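Local coordinates for intramolecular trans-sialidase (Macrobdella decora, PDB 3SLI), which cleaves sialic acid from sialoconjugates as an intramolecular trans-sialidase, releasing it as 2,7-anhydro-Neu5Ac, at residues F55-S60 with K142-I147; I81-T86 with F90-D95. All coordinates share one frame; numbering follows the deposited sequence.

Contact 1: residues F55-S60 with K142-I147; sequences FSVGNS and KFISDI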
loop_
_atom_site.group_PDB
_atom_site.type_symbol
_atom_site.label_atom_id
_atom_site.label_comp_id
_atom_site.label_asym_id
_atom_site.label_seq_id
_atom_site.Cartn_x
_atom_site.Cartn_y
_atom_site.Cartn_z
ATOM N N PHE A 55 21.131 -20.498 -8.700
ATOM C CA PHE A 55 21.446 -21.895 -8.994
ATOM C C PHE A 55 20.901 -22.232 -10.376
ATOM O O PHE A 55 19.785 -21.826 -10.712
ATOM C CB PHE A 55 20.762 -22.778 -7.939
ATOM C CG PHE A 55 20.809 -24.257 -8.236
ATOM C CD1 PHE A 55 21.930 -25.014 -7.897
ATOM C CD2 PHE A 55 19.721 -24.896 -8.833
ATOM C CE1 PHE A 55 21.969 -26.394 -8.147
ATOM C CE2 PHE A 55 19.748 -26.276 -9.088
ATOM C CZ PHE A 55 20.876 -27.021 -8.742
ATOM N N SER A 56 21.674 -22.981 -11.162
ATOM C CA SER A 56 21.249 -23.384 -12.504
ATOM C C SER A 56 21.831 -24.733 -12.924
ATOM O O SER A 56 22.879 -25.162 -12.433
ATOM C CB SER A 56 21.658 -22.339 -13.552
ATOM O OG SER A 56 23.066 -22.241 -13.652
ATOM N N VAL A 57 21.142 -25.374 -13.853
ATOM C CA VAL A 57 21.545 -26.655 -14.406
ATOM C C VAL A 57 21.128 -26.558 -15.872
ATOM O O VAL A 57 19.986 -26.193 -16.172
ATOM C CB VAL A 57 20.791 -27.848 -13.740
ATOM C CG1 VAL A 57 21.303 -29.177 -14.299
ATOM C CG2 VAL A 57 20.971 -27.826 -12.230
ATOM N N GLY A 58 22.052 -26.820 -16.785
ATOM C CA GLY A 58 21.696 -26.746 -18.186
ATOM C C GLY A 58 22.788 -27.133 -19.155
ATOM O O GLY A 58 23.787 -27.767 -18.793
ATOM N N ASN A 59 22.573 -26.752 -20.408
ATOM C CA ASN A 59 23.490 -27.033 -21.503
ATOM C C ASN A 59 24.277 -25.759 -21.834
ATOM O O ASN A 59 23.702 -24.776 -22.307
ATOM C CB ASN A 59 22.672 -27.485 -22.706
ATOM C CG ASN A 59 23.529 -27.906 -23.863
ATOM O OD1 ASN A 59 24.706 -27.554 -23.941
ATOM N ND2 ASN A 59 22.942 -28.660 -24.783
ATOM N N SER A 60 25.590 -25.797 -21.623
ATOM C CA SER A 60 26.454 -24.636 -21.848
ATOM C C SER A 60 26.984 -24.453 -23.271
ATOM O O SER A 60 27.663 -23.455 -23.550
ATOM C CB SER A 60 27.668 -24.723 -20.921
ATOM O OG SER A 60 28.559 -25.742 -21.368
ATOM N N LYS A 142 7.375 -30.793 -16.531
ATOM C CA LYS A 142 8.744 -30.925 -17.021
ATOM C C LYS A 142 9.756 -30.569 -15.934
ATOM O O LYS A 142 9.437 -29.849 -14.981
ATOM C CB LYS A 142 8.983 -29.968 -18.205
ATOM C CG LYS A 142 8.033 -30.104 -19.388
ATOM C CD LYS A 142 8.250 -31.406 -20.124
ATOM C CE LYS A 142 7.266 -31.554 -21.268
ATOM N NZ LYS A 142 7.482 -32.830 -21.998
ATOM N N PHE A 143 10.963 -31.108 -16.049
ATOM C CA PHE A 143 12.030 -30.754 -15.128
ATOM C C PHE A 143 13.396 -30.949 -15.785
ATOM O O PHE A 143 13.481 -31.075 -17.007
ATOM C CB PHE A 143 11.923 -31.431 -13.755
ATOM C CG PHE A 143 12.538 -30.609 -12.645
ATOM C CD1 PHE A 143 12.227 -29.249 -12.520
ATOM C CD2 PHE A 143 13.472 -31.158 -11.776
ATOM C CE1 PHE A 143 12.845 -28.454 -11.549
ATOM C CE2 PHE A 143 14.100 -30.372 -10.797
ATOM C CZ PHE A 143 13.789 -29.019 -10.683
ATOM N N ILE A 144 14.459 -30.956 -14.995
ATOM C CA ILE A 144 15.810 -31.067 -15.531
ATOM C C ILE A 144 16.025 -32.259 -16.469
ATOM O O ILE A 144 16.730 -32.144 -17.473
ATOM C CB ILE A 144 16.844 -31.012 -14.385
ATOM C CG1 ILE A 144 16.699 -29.670 -13.648
ATOM C CG2 ILE A 144 18.259 -31.180 -14.926
ATOM C CD1 ILE A 144 17.568 -29.520 -12.414
ATOM N N SER A 145 15.351 -33.367 -16.189
ATOM C CA SER A 145 15.453 -34.565 -17.018
ATOM C C SER A 145 14.967 -34.330 -18.455
ATOM O O SER A 145 15.309 -35.093 -19.364
ATOM C CB SER A 145 14.640 -35.702 -16.392
ATOM O OG SER A 145 13.312 -35.280 -16.125
ATOM N N ASP A 146 14.189 -33.265 -18.652
ATOM C CA ASP A 146 13.633 -32.933 -19.959
ATOM C C ASP A 146 14.456 -31.943 -20.776
ATOM O O ASP A 146 14.104 -31.632 -21.913
ATOM C CB ASP A 146 12.198 -32.432 -19.810
ATOM C CG ASP A 146 11.287 -33.463 -19.177
ATOM O OD1 ASP A 146 11.084 -34.547 -19.765
ATOM O OD2 ASP A 146 10.761 -33.194 -18.089
ATOM N N ILE A 147 15.524 -31.413 -20.189
ATOM C CA ILE A 147 16.393 -30.493 -20.904
ATOM C C ILE A 147 17.400 -31.331 -21.699
ATOM O O ILE A 147 17.966 -32.292 -21.175
ATOM C CB ILE A 147 17.146 -29.563 -19.932
ATOM C CG1 ILE A 147 16.143 -28.736 -19.117
ATOM C CG2 ILE A 147 18.107 -28.646 -20.700
ATOM C CD1 ILE A 147 16.801 -27.854 -18.064
#
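The bond from D146 N to F143 O, 2.8 Å long, closes the tight 3-10 turn that presents I144 and I147 to V57. A second bond runs the other way between the same two residues. F143 N donates to D146 OD2 at 2.9 Å, and the carboxylate accepts with its anti lone pair. The N-H...O angle is 158°, so the bond is fairly straight. Together the two bonds tie the start of the turn to its end. I147 N continues the pattern with a bond to I144 O.

Across the contact the meeting is apolar. V57 and I144 cross at about a right angle, with both branches of each engaged. The branch methyl I144 CG2 meets V57 CG1 at 3.7 Å. The far end of the longer branch, I144 CD1, lies 3.8 Å from V57 CG2 and also touches V57 CB. The I144 torsion (chi1 -60°) sets CG2 anti to the backbone N and CG1 anti to the carbonyl carbon. The two branches therefore reach different parts of the valine. I147 adds a lighter touch, its CD1 4.1 Å from V57 O.

The family is that of the sialidase N-terminal domain, in the concanavalin clan, and the two antiparallel sheets here fit a lectin-like beta sandwich. V57 belongs to strand 51-58 of the six-stranded sheet. Residues 142-147 lie in the loop that leaves strand 131-137 of the other sheet and leads to strand 152-155. I147 also packs on F69 and L83, which extends the cover over neighbouring strands. The F143 ring meets the F69 ring with planes about 60° apart. On one face of the F143 ring, toward its rim, I144 CG1 sits 3.9 Å above the plane.

Contact 2: residues I81-T86 with F90-D95; sequences IELRNT and FNYTLD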
loop_
_atom_site.group_PDB
_atom_site.type_symbol
_atom_site.label_atom_id
_atom_site.label_comp_id
_atom_site.label_asym_id
_atom_site.label_seq_id
_atom_site.Cartn_x
_atom_site.Cartn_y
_atom_site.Cartn_z
ATOM N N ILE A 81 11.917 -18.343 -11.686
ATOM C CA ILE A 81 12.598 -19.458 -12.322
ATOM C C ILE A 81 12.258 -19.426 -13.804
ATOM O O ILE A 81 11.299 -18.760 -14.230
ATOM C CB ILE A 81 12.104 -20.850 -11.798
ATOM C CG1 ILE A 81 10.592 -20.994 -12.017
ATOM C CG2 ILE A 81 12.480 -21.042 -10.344
ATOM C CD1 ILE A 81 10.128 -22.394 -12.272
ATOM N N GLU A 82 13.071 -20.135 -14.577
ATOM C CA GLU A 82 12.854 -20.310 -16.000
ATOM C C GLU A 82 13.329 -21.745 -16.238
ATOM O O GLU A 82 14.430 -22.108 -15.813
ATOM C CB GLU A 82 13.666 -19.325 -16.847
ATOM C CG GLU A 82 13.250 -17.871 -16.711
ATOM C CD GLU A 82 13.926 -16.980 -17.737
ATOM O OE1 GLU A 82 15.147 -16.751 -17.621
ATOM O OE2 GLU A 82 13.232 -16.508 -18.660
ATOM N N LEU A 83 12.449 -22.558 -16.809
ATOM C CA LEU A 83 12.716 -23.967 -17.123
ATOM C C LEU A 83 12.602 -23.983 -18.645
ATOM O O LEU A 83 11.495 -23.883 -19.194
ATOM C CB LEU A 83 11.625 -24.845 -16.509
ATOM C CG LEU A 83 11.948 -26.244 -15.978
ATOM C CD1 LEU A 83 10.651 -27.034 -15.974
ATOM C CD2 LEU A 83 13.043 -26.962 -16.781
ATOM N N ARG A 84 13.738 -24.143 -19.318
ATOM C CA ARG A 84 13.793 -24.071 -20.773
ATOM C C ARG A 84 14.530 -25.177 -21.525
ATOM O O ARG A 84 15.536 -25.699 -21.057
ATOM C CB ARG A 84 14.481 -22.761 -21.152
ATOM C CG ARG A 84 13.911 -21.521 -20.492
ATOM C CD ARG A 84 13.588 -20.504 -21.557
ATOM N NE ARG A 84 14.641 -19.528 -21.724
ATOM C CZ ARG A 84 14.811 -18.775 -22.807
ATOM N NH1 ARG A 84 14.010 -18.883 -23.861
ATOM N NH2 ARG A 84 15.736 -17.833 -22.792
ATOM N N ASN A 85 14.051 -25.463 -22.730
ATOM C CA ASN A 85 14.687 -26.430 -23.628
ATOM C C ASN A 85 14.346 -25.958 -25.040
ATOM O O ASN A 85 14.069 -26.761 -25.924
ATOM C CB ASN A 85 14.158 -27.847 -23.411
ATOM C CG ASN A 85 15.030 -28.887 -24.077
ATOM O OD1 ASN A 85 14.551 -29.924 -24.544
ATOM N ND2 ASN A 85 16.328 -28.623 -24.114
ATOM N N THR A 86 14.461 -24.644 -25.225
ATOM C CA THR A 86 14.119 -23.889 -26.445
ATOM C C THR A 86 12.599 -23.705 -26.459
ATOM O O THR A 86 11.836 -24.570 -26.002
ATOM C CB THR A 86 14.639 -24.466 -27.801
ATOM O OG1 THR A 86 13.866 -25.603 -28.202
ATOM C CG2 THR A 86 16.106 -24.815 -27.717
ATOM N N PHE A 90 9.730 -26.207 -24.729
ATOM C CA PHE A 90 9.095 -25.649 -23.528
ATOM C C PHE A 90 9.856 -24.465 -22.946
ATOM O O PHE A 90 11.084 -24.356 -23.081
ATOM C CB PHE A 90 8.760 -26.703 -22.439
ATOM C CG PHE A 90 9.960 -27.393 -21.831
ATOM C CD1 PHE A 90 10.792 -26.728 -20.924
ATOM C CD2 PHE A 90 10.239 -28.726 -22.147
ATOM C CE1 PHE A 90 11.884 -27.377 -20.343
ATOM C CE2 PHE A 90 11.328 -29.389 -21.572
ATOM C CZ PHE A 90 12.154 -28.711 -20.666
ATOM N N ASN A 91 9.094 -23.546 -22.362
ATOM C CA ASN A 91 9.631 -22.351 -21.733
ATOM C C ASN A 91 8.653 -22.025 -20.613
ATOM O O ASN A 91 7.647 -21.340 -20.824
ATOM C CB ASN A 91 9.709 -21.208 -22.749
ATOM C CG ASN A 91 10.112 -19.888 -22.114
ATOM O OD1 ASN A 91 10.780 -19.850 -21.084
ATOM N ND2 ASN A 91 9.687 -18.798 -22.721
ATOM N N TYR A 92 8.901 -22.623 -19.450
ATOM C CA TYR A 92 8.058 -22.452 -18.270
ATOM C C TYR A 92 8.675 -21.402 -17.356
ATOM O O TYR A 92 9.840 -21.508 -16.975
ATOM C CB TYR A 92 7.944 -23.777 -17.506
ATOM C CG TYR A 92 7.160 -24.877 -18.196
ATOM C CD1 TYR A 92 6.610 -24.696 -19.470
ATOM C CD2 TYR A 92 6.944 -26.099 -17.553
ATOM C CE1 TYR A 92 5.862 -25.703 -20.086
ATOM C CE2 TYR A 92 6.198 -27.116 -18.162
ATOM C CZ TYR A 92 5.661 -26.906 -19.425
ATOM O OH TYR A 92 4.917 -27.899 -20.015
ATOM N N THR A 93 7.896 -20.389 -17.000
ATOM C CA THR A 93 8.405 -19.326 -16.138
ATOM C C THR A 93 7.432 -19.051 -14.997
ATOM O O THR A 93 6.227 -19.271 -15.130
ATOM C CB THR A 93 8.640 -18.022 -16.943
ATOM O OG1 THR A 93 7.407 -17.600 -17.538
ATOM C CG2 THR A 93 9.677 -18.240 -18.054
ATOM N N LEU A 94 7.970 -18.576 -13.884
ATOM C CA LEU A 94 7.190 -18.248 -12.691
ATOM C C LEU A 94 8.017 -17.250 -11.881
ATOM O O LEU A 94 9.216 -17.461 -11.669
ATOM C CB LEU A 94 6.937 -19.502 -11.843
ATOM C CG LEU A 94 6.120 -19.285 -10.567
ATOM C CD1 LEU A 94 4.732 -18.754 -10.934
ATOM C CD2 LEU A 94 6.025 -20.583 -9.780
ATOM N N ASP A 95 7.387 -16.166 -11.438
ATOM C CA ASP A 95 8.092 -15.150 -10.663
ATOM C C ASP A 95 7.118 -14.312 -9.836
ATOM O O ASP A 95 5.903 -14.435 -9.982
ATOM C CB ASP A 95 8.883 -14.222 -11.606
ATOM C CG ASP A 95 7.978 -13.301 -12.421
ATOM O OD1 ASP A 95 7.461 -13.741 -13.471
ATOM O OD2 ASP A 95 7.776 -12.137 -12.005
HETATM O O HOH W 1 11.838 -17.402 -20.815
#
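I81-N85 and N91-D95 run antiparallel at 178°, with I81-L94 and L83-Y92 as hydrogen-bonded pairs and E82-T93 and R84-N91 as non-hydrogen-bonded pairs. They form a beta hairpin at the edge of the six-stranded sheet, in which 91-96 is an outermost strand. L83 and Y92 bond both ways, L83 N to Y92 O at 2.8 Å and Y92 N to L83 O at 2.9 Å. The return bond from L94 N to I81 O is weak. At the turn, F90 N donates to T86 O at 3.0 Å.

On the face with I81, L83, Y92 and L94, the chains of L83 and Y92 lie side by side, CB to CB 4.0 Å. L83 CD2 reaches the F90 ring at CE1. F90 chi1 is 64°, which puts CG between the backbone N and the carbonyl carbon and turns the ring back over the first strand. N85 CB then sits over one ring face in a CH-pi contact, 3.8 Å from the centroid and 22° off the normal. L83 O lies at the ring edge, near its plane. Y92 OH is held beyond the hairpin by A140 O. L94 packs on A134 and L136 of the facing sheet.

The other face is more polar. E82 CG lies alongside T93 CG2. The R84 guanidinium is anchored at NH1 by a salt bridge to D87. One water bridges the strands, donating to E82 OE2 and to N91 OD1, each at 2.7 Å.

In the fold
From the N terminus, strand 51-58 supplies the first half of contact 1. The chain then adds strands 67-74, 79-85 and 91-96 to the same sheet, and the last two make contact 2. This hairpin closes a short local loop. The chain next builds strands of the facing sheet before residues 142-147 return to strand 51-58 and complete contact 1. Contact 2 is thus nested inside the long loop that contact 1 closes. Their centres are about 10 Å apart, and they touch. K142 O packs on L83 CD1, and D146 O on F90 CE2. The 142-147 loop therefore joins the hairpin to a more central strand of the sheet.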